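Local coordinates for protein chitinase (PDB 5GZT) that probably hydrolyses internal beta-1,4 linkages between N-acetylglucosamine units of chitin and chitodextrins, as a cell-surface-expressed multi-modular enzyme, at residues G133-L139 / K152-K158; I732-V738 / D750-V756; P1050-D1054 / S1117-S1121. All coordinates share one frame. Numbering follows the deposited sequence.

The three contacts follow one another along the chain, each closing before the next opens, and they sit in three separate modules. Contact 1 pairs two neighbouring strands near the C-terminal end of the N-terminal beta-helix, the module that also binds a sodium ion. Contact 2 joins strands 732-738 and 754-759 of the immunoglobulin-like domain, and contact 3 belongs to the second family 18 glycosidase barrel. Centre to centre, contact 1 lies about 79 Å from contact 2 and 101 Å from contact 3, on the opposite side of the chain's centre from both; contacts 2 and 3 are about 40 Å apart. With no shared sheet and no touch, they sample an elongated, modular enzyme.

Contact 1 of 3, residues G133-L139 / K152-K158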
# COMPACT_ATOMS: atom_id res chain seq x y z
N GLY B 133 -16.77 33.64 -34.20
CA GLY B 133 -16.13 32.62 -33.33
C GLY B 133 -15.52 31.47 -34.15
O GLY B 133 -14.38 31.09 -33.92
N THR B 134 -16.27 30.92 -35.14
CA THR B 134 -15.69 29.85 -36.05
C THR B 134 -16.07 30.11 -37.49
O THR B 134 -17.27 30.31 -37.73
CB THR B 134 -16.16 28.47 -35.62
OG1 THR B 134 -15.73 28.29 -34.29
CG2 THR B 134 -15.51 27.26 -36.49
N ALA B 135 -15.07 30.24 -38.39
CA ALA B 135 -15.32 30.41 -39.80
C ALA B 135 -15.17 28.98 -40.41
O ALA B 135 -14.11 28.38 -40.29
CB ALA B 135 -14.31 31.34 -40.46
N VAL B 136 -16.23 28.51 -41.06
CA VAL B 136 -16.28 27.19 -41.75
C VAL B 136 -16.16 27.52 -43.22
O VAL B 136 -17.05 28.12 -43.83
CB VAL B 136 -17.55 26.46 -41.45
CG1 VAL B 136 -17.59 25.09 -42.21
CG2 VAL B 136 -17.66 26.18 -39.96
N VAL B 137 -14.97 27.32 -43.72
CA VAL B 137 -14.63 27.72 -45.08
C VAL B 137 -14.65 26.42 -45.95
O VAL B 137 -13.70 25.64 -46.01
CB VAL B 137 -13.26 28.32 -45.13
CG1 VAL B 137 -13.02 28.94 -46.49
CG2 VAL B 137 -13.08 29.35 -43.99
N ASN B 138 -15.79 26.18 -46.57
CA ASN B 138 -15.93 25.07 -47.53
C ASN B 138 -15.26 25.43 -48.79
O ASN B 138 -14.73 26.54 -48.95
CB ASN B 138 -17.41 24.75 -47.72
CG ASN B 138 -18.06 24.23 -46.47
OD1 ASN B 138 -17.50 23.51 -45.60
ND2 ASN B 138 -19.34 24.54 -46.40
N LEU B 139 -15.18 24.48 -49.74
CA LEU B 139 -14.41 24.70 -50.94
C LEU B 139 -14.78 25.95 -51.64
O LEU B 139 -13.91 26.65 -52.18
CB LEU B 139 -14.62 23.52 -51.89
CG LEU B 139 -13.93 23.53 -53.23
CD1 LEU B 139 -12.43 23.53 -52.99
CD2 LEU B 139 -14.40 22.25 -53.96
N LYS B 152 -11.65 30.84 -34.54
CA LYS B 152 -11.14 29.57 -35.16
C LYS B 152 -11.64 29.44 -36.60
O LYS B 152 -12.72 29.96 -36.94
CB LYS B 152 -11.59 28.34 -34.41
CG LYS B 152 -11.21 28.31 -32.94
CD LYS B 152 -11.87 27.12 -32.25
CE LYS B 152 -13.38 27.28 -32.06
NZ LYS B 152 -14.20 26.30 -32.86
N THR B 153 -10.86 28.77 -37.44
CA THR B 153 -11.26 28.49 -38.85
C THR B 153 -11.24 26.96 -39.04
O THR B 153 -10.29 26.28 -38.60
CB THR B 153 -10.32 29.07 -39.89
OG1 THR B 153 -9.09 28.34 -39.82
CG2 THR B 153 -10.08 30.49 -39.68
N GLU B 154 -12.32 26.45 -39.63
CA GLU B 154 -12.42 25.05 -40.00
C GLU B 154 -12.74 24.94 -41.53
O GLU B 154 -12.86 25.95 -42.23
CB GLU B 154 -13.54 24.41 -39.23
CG GLU B 154 -13.23 24.21 -37.77
CD GLU B 154 -14.44 23.77 -36.96
OE1 GLU B 154 -15.58 23.75 -37.49
OE2 GLU B 154 -14.24 23.42 -35.79
N GLY B 155 -12.85 23.71 -42.02
CA GLY B 155 -13.35 23.41 -43.37
C GLY B 155 -12.23 23.20 -44.29
O GLY B 155 -11.10 23.55 -43.98
N ILE B 156 -12.52 22.61 -45.46
CA ILE B 156 -11.47 22.18 -46.38
C ILE B 156 -10.60 23.28 -46.94
O ILE B 156 -9.43 23.05 -47.31
CB ILE B 156 -12.12 21.35 -47.55
CG1 ILE B 156 -11.11 20.44 -48.21
CG2 ILE B 156 -12.77 22.24 -48.61
CD1 ILE B 156 -11.76 19.54 -49.27
N ALA B 157 -11.13 24.50 -47.07
CA ALA B 157 -10.34 25.57 -47.67
C ALA B 157 -9.81 26.62 -46.59
O ALA B 157 -9.47 27.78 -46.95
CB ALA B 157 -11.16 26.26 -48.75
N LYS B 158 -9.77 26.19 -45.34
CA LYS B 158 -9.26 26.95 -44.17
C LYS B 158 -8.07 27.78 -44.47
O LYS B 158 -8.04 28.95 -44.08
CB LYS B 158 -8.65 26.01 -43.14
CG LYS B 158 -9.58 25.39 -42.21
CD LYS B 158 -8.85 24.73 -41.05
CE LYS B 158 -7.62 23.98 -41.43
NZ LYS B 158 -7.31 23.15 -40.25
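V137 lays its CG1 methyl against the A157 methyl, with V137 CG1 4.0 Å from A157 CB, just past the end of strand 152-154. Upstream, 134-137 and 152-154 run side by side, their axes 4.5 Å apart and inclined by 20°. The hydrogen bonds alternate as in a regular parallel pair: K152 N to G133 O (2.8 Å), A135 N to K152 O (2.8 Å), E154 N to A135 O (2.7 Å) and V137 N to E154 O (2.9 Å). A157 N then reaches V137 O (3.0 Å) from within a type I turn, 155-158. G155 suits its position: its phi is positive, and a CB there would clash with V137 O. On the face carrying T134, V136, K152 and E154, the lysine curls back so that K152 NZ donates to T134 OG1 (2.9 Å). I156 CG2 touches L139 CB at 4.0 Å. A135 and V137 are both buried; A135 packs on P150 and V137 on V161. This stacking of successive coils is characteristic of a parallel beta-helix: strand 114-120 hydrogen-bonds to the other edge of 131-137, and strand 152-154 is the outermost strand of that sheet within the chain.

Contact 2 of 3, residues I732-V738 / D750-V756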
# COMPACT_ATOMS: atom_id res chain seq x y z
N ILE B 732 28.11 -33.60 12.94
CA ILE B 732 28.62 -33.22 11.66
C ILE B 732 27.76 -32.07 11.13
O ILE B 732 26.50 -32.20 11.04
CB ILE B 732 28.58 -34.40 10.71
CG1 ILE B 732 29.49 -35.58 11.25
CG2 ILE B 732 29.03 -33.93 9.31
CD1 ILE B 732 29.30 -36.88 10.54
N ASP B 733 28.40 -30.95 10.80
CA ASP B 733 27.68 -29.82 10.24
C ASP B 733 27.44 -30.06 8.75
O ASP B 733 28.35 -30.31 8.00
CB ASP B 733 28.43 -28.48 10.49
CG ASP B 733 27.61 -27.25 10.01
OD1 ASP B 733 26.34 -27.19 10.27
OD2 ASP B 733 28.23 -26.34 9.43
N VAL B 734 26.19 -29.98 8.32
CA VAL B 734 25.80 -30.12 6.92
C VAL B 734 25.32 -28.75 6.39
O VAL B 734 24.57 -28.09 7.08
CB VAL B 734 24.69 -31.20 6.78
CG1 VAL B 734 24.26 -31.38 5.32
CG2 VAL B 734 25.20 -32.51 7.27
N ARG B 735 25.82 -28.28 5.25
CA ARG B 735 25.52 -26.95 4.79
C ARG B 735 24.83 -27.09 3.40
O ARG B 735 25.33 -27.78 2.54
CB ARG B 735 26.82 -26.11 4.64
CG ARG B 735 27.49 -25.79 5.95
CD ARG B 735 26.75 -24.67 6.58
NE ARG B 735 27.21 -24.37 7.91
CZ ARG B 735 26.98 -23.26 8.58
NH1 ARG B 735 26.30 -22.25 8.06
NH2 ARG B 735 27.49 -23.11 9.78
N VAL B 736 23.73 -26.35 3.20
CA VAL B 736 22.87 -26.46 2.03
C VAL B 736 22.77 -25.10 1.38
O VAL B 736 22.33 -24.15 1.99
CB VAL B 736 21.43 -26.92 2.42
CG1 VAL B 736 20.57 -27.11 1.17
CG2 VAL B 736 21.56 -28.28 3.14
N VAL B 737 23.24 -24.98 0.15
CA VAL B 737 23.05 -23.71 -0.52
C VAL B 737 21.96 -23.91 -1.59
O VAL B 737 22.04 -24.85 -2.35
CB VAL B 737 24.34 -23.26 -1.24
CG1 VAL B 737 24.04 -22.10 -2.16
CG2 VAL B 737 25.47 -22.93 -0.19
N VAL B 738 20.97 -23.02 -1.60
CA VAL B 738 19.93 -23.01 -2.61
C VAL B 738 20.31 -22.02 -3.68
O VAL B 738 20.39 -20.80 -3.43
CB VAL B 738 18.58 -22.61 -1.98
CG1 VAL B 738 17.45 -22.74 -2.99
CG2 VAL B 738 18.26 -23.52 -0.84
N ASP B 750 22.37 -16.75 -4.79
CA ASP B 750 22.41 -17.98 -3.96
C ASP B 750 22.10 -17.70 -2.50
O ASP B 750 22.40 -16.66 -2.00
CB ASP B 750 23.80 -18.60 -4.02
CG ASP B 750 24.17 -19.08 -5.40
OD1 ASP B 750 23.37 -19.05 -6.33
OD2 ASP B 750 25.30 -19.51 -5.54
N SER B 751 21.45 -18.61 -1.83
CA SER B 751 21.23 -18.43 -0.39
C SER B 751 22.58 -18.59 0.32
O SER B 751 23.52 -19.13 -0.22
CB SER B 751 20.28 -19.54 0.21
OG SER B 751 21.00 -20.80 0.24
N ALA B 752 22.64 -18.11 1.55
CA ALA B 752 23.75 -18.41 2.40
C ALA B 752 23.68 -19.88 2.70
O ALA B 752 22.58 -20.50 2.53
CB ALA B 752 23.65 -17.59 3.71
N PRO B 753 24.81 -20.48 3.08
CA PRO B 753 24.84 -21.91 3.38
C PRO B 753 24.09 -22.22 4.68
O PRO B 753 24.48 -21.85 5.77
CB PRO B 753 26.30 -22.25 3.45
CG PRO B 753 27.04 -21.02 3.14
CD PRO B 753 26.15 -19.86 3.29
N ALA B 754 22.99 -22.90 4.53
CA ALA B 754 22.13 -23.21 5.68
C ALA B 754 22.70 -24.38 6.42
O ALA B 754 22.93 -25.39 5.82
CB ALA B 754 20.78 -23.62 5.18
N SER B 755 22.81 -24.28 7.73
CA SER B 755 23.27 -25.35 8.59
C SER B 755 22.15 -26.30 9.11
O SER B 755 21.15 -25.86 9.68
CB SER B 755 23.87 -24.67 9.83
OG SER B 755 24.39 -25.64 10.75
N VAL B 756 22.33 -27.59 8.89
CA VAL B 756 21.56 -28.66 9.53
C VAL B 756 22.65 -29.69 10.06
O VAL B 756 23.88 -29.43 9.91
CB VAL B 756 20.58 -29.31 8.58
CG1 VAL B 756 19.50 -28.25 8.24
CG2 VAL B 756 21.26 -29.71 7.33
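Two antiparallel strands of the immunoglobulin-like domain mesh differently on each face. In the hydrogen-bonded pairs V734-V756 and V736-A754 each backbone N lies 2.9 Å from its partner's O. On the valine face, V756 CG2 fits between V734 CB (3.8 Å) and V736 CG2 (4.4 Å). The small A754 leaves a hollow beside V736 (CB to CB 4.4 Å), and L676 packs on both. On the other face R735 CZ lies over S755 CB (3.6 Å), R735 NH1 donates to P753 O (3.0 Å), and V737 CG2 rests on P753 CB (3.8 Å). Past P753 the register slips by one residue, A752 turning away; V738 N donates to S751 OG and S751 N to V738 O, both 2.9 Å. The D733, R735 and S755 end packs on P1011 of the second glycosidase module. D733 OD2 salt-bridges R735 NE (2.7 Å) and D733 OD1 accepts from S755 OG (2.5 Å), so a neutralised ion pair and a serine hydroxyl make the hydrogen bonds to G1009 O and A1012 N.

Contact 3 of 3, residues P1050-D1054 / S1117-S1121; sequences PTYND and SQDIS
This contact belongs to the second family 18 TIM barrel, where the loop after strand 1110-1114 meets the start of helix 1052-1058. T1051 is the N-cap: T1051 OG1 (chi1 p) accepts from D1054 N (3.1 Å), and D1054 OD2 from T1051 N (3.2 Å), a capping box. Y1052 to D1054 are helical, phi/psi near -60/-40. The loop 1117-1121 is irregular: Q1118 at -89/2, D1119 extended at -151/88, I1120 at -74/0. CA atoms pair T1051 with Q1118 (5.4 Å) and N1053 with D1119 (5.3 Å). N1053 N donates to Q1118 O (3.1 Å). The N1053 side chain (chi1 m, chi2 -50°) bridges the loop: N1053 ND2 to S1117 O (3.2 Å), N1053 OD1 from I1120 N (2.8 Å). T1051 CG2 packs on Q1118 CG (3.8 Å). Buried Y1052 (chi1 t, chi2 78°) places its CD2 3.4 Å from D1119 OD1. With D1119 chi1 t, D1119 OD1 accepts from S1121 N (3.0 Å), an Asx turn, and from S1121 OG (2.5 Å). One water donates to N1053 OD1 and D1119 OD1 (both 2.8 Å). One asparagine side chain thus pairs with one backbone donor and one backbone acceptor, so the joint is held largely by directional polar bonds.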
# COMPACT_ATOMS: atom_id res chain seq x y z
N PRO B 1050 10.64 -14.39 40.96
CA PRO B 1050 10.26 -15.69 41.54
C PRO B 1050 10.66 -16.94 40.77
O PRO B 1050 10.54 -17.05 39.55
CB PRO B 1050 8.72 -15.65 41.58
CG PRO B 1050 8.34 -14.61 40.61
CD PRO B 1050 9.47 -13.64 40.50
N THR B 1051 11.06 -17.93 41.49
CA THR B 1051 11.46 -19.15 40.88
C THR B 1051 10.23 -19.98 40.63
O THR B 1051 9.13 -19.67 41.18
CB THR B 1051 12.31 -19.93 41.86
OG1 THR B 1051 11.57 -20.18 43.05
CG2 THR B 1051 13.55 -19.13 42.23
N TYR B 1052 10.36 -21.03 39.83
CA TYR B 1052 9.24 -21.94 39.66
C TYR B 1052 8.73 -22.42 41.05
O TYR B 1052 7.50 -22.49 41.27
CB TYR B 1052 9.57 -23.11 38.78
CG TYR B 1052 8.37 -23.97 38.41
CD1 TYR B 1052 7.47 -23.54 37.42
CD2 TYR B 1052 8.15 -25.22 39.03
CE1 TYR B 1052 6.37 -24.33 37.06
CE2 TYR B 1052 7.07 -26.02 38.67
CZ TYR B 1052 6.18 -25.56 37.69
OH TYR B 1052 5.12 -26.34 37.29
N ASN B 1053 9.62 -22.68 42.00
CA ASN B 1053 9.14 -23.09 43.33
C ASN B 1053 8.25 -21.99 43.99
O ASN B 1053 7.31 -22.28 44.69
CB ASN B 1053 10.30 -23.23 44.30
CG ASN B 1053 11.31 -24.25 43.90
OD1 ASN B 1053 11.00 -25.42 43.57
ND2 ASN B 1053 12.56 -23.83 44.01
N ASP B 1054 8.66 -20.72 43.87
CA ASP B 1054 7.82 -19.66 44.32
C ASP B 1054 6.47 -19.71 43.57
O ASP B 1054 5.41 -19.51 44.20
CB ASP B 1054 8.46 -18.30 44.11
CG ASP B 1054 9.74 -18.11 44.92
OD1 ASP B 1054 9.87 -18.82 45.91
OD2 ASP B 1054 10.60 -17.26 44.54
N SER B 1117 18.29 -25.55 41.07
CA SER B 1117 17.72 -25.35 42.41
C SER B 1117 16.29 -24.81 42.34
O SER B 1117 15.58 -24.82 43.37
CB SER B 1117 18.59 -24.40 43.20
OG SER B 1117 18.49 -23.07 42.65
N GLN B 1118 15.85 -24.31 41.15
CA GLN B 1118 14.67 -23.45 41.10
C GLN B 1118 13.36 -24.22 40.94
O GLN B 1118 12.33 -23.56 40.91
CB GLN B 1118 14.83 -22.34 40.07
CG GLN B 1118 15.99 -21.43 40.37
CD GLN B 1118 16.20 -20.39 39.30
OE1 GLN B 1118 16.06 -20.67 38.08
NE2 GLN B 1118 16.47 -19.17 39.72
N ASP B 1119 13.42 -25.56 40.90
CA ASP B 1119 12.27 -26.45 40.72
C ASP B 1119 12.57 -27.76 41.40
O ASP B 1119 13.00 -28.76 40.76
CB ASP B 1119 11.85 -26.71 39.26
CG ASP B 1119 10.77 -27.83 39.17
OD1 ASP B 1119 9.97 -27.90 40.16
OD2 ASP B 1119 10.74 -28.66 38.20
N ILE B 1120 12.23 -27.81 42.71
CA ILE B 1120 12.49 -29.01 43.53
C ILE B 1120 11.52 -30.17 43.21
O ILE B 1120 11.69 -31.28 43.72
CB ILE B 1120 12.51 -28.72 45.06
CG1 ILE B 1120 11.14 -28.11 45.53
CG2 ILE B 1120 13.66 -27.80 45.39
CD1 ILE B 1120 10.75 -28.39 46.98
N SER B 1121 10.59 -29.95 42.27
CA SER B 1121 9.71 -31.01 41.80
C SER B 1121 10.30 -31.92 40.78
O SER B 1121 9.78 -32.99 40.58
CB SER B 1121 8.40 -30.41 41.24
OG SER B 1121 8.52 -29.87 39.90
O HOH W 1 8.76 -26.56 42.34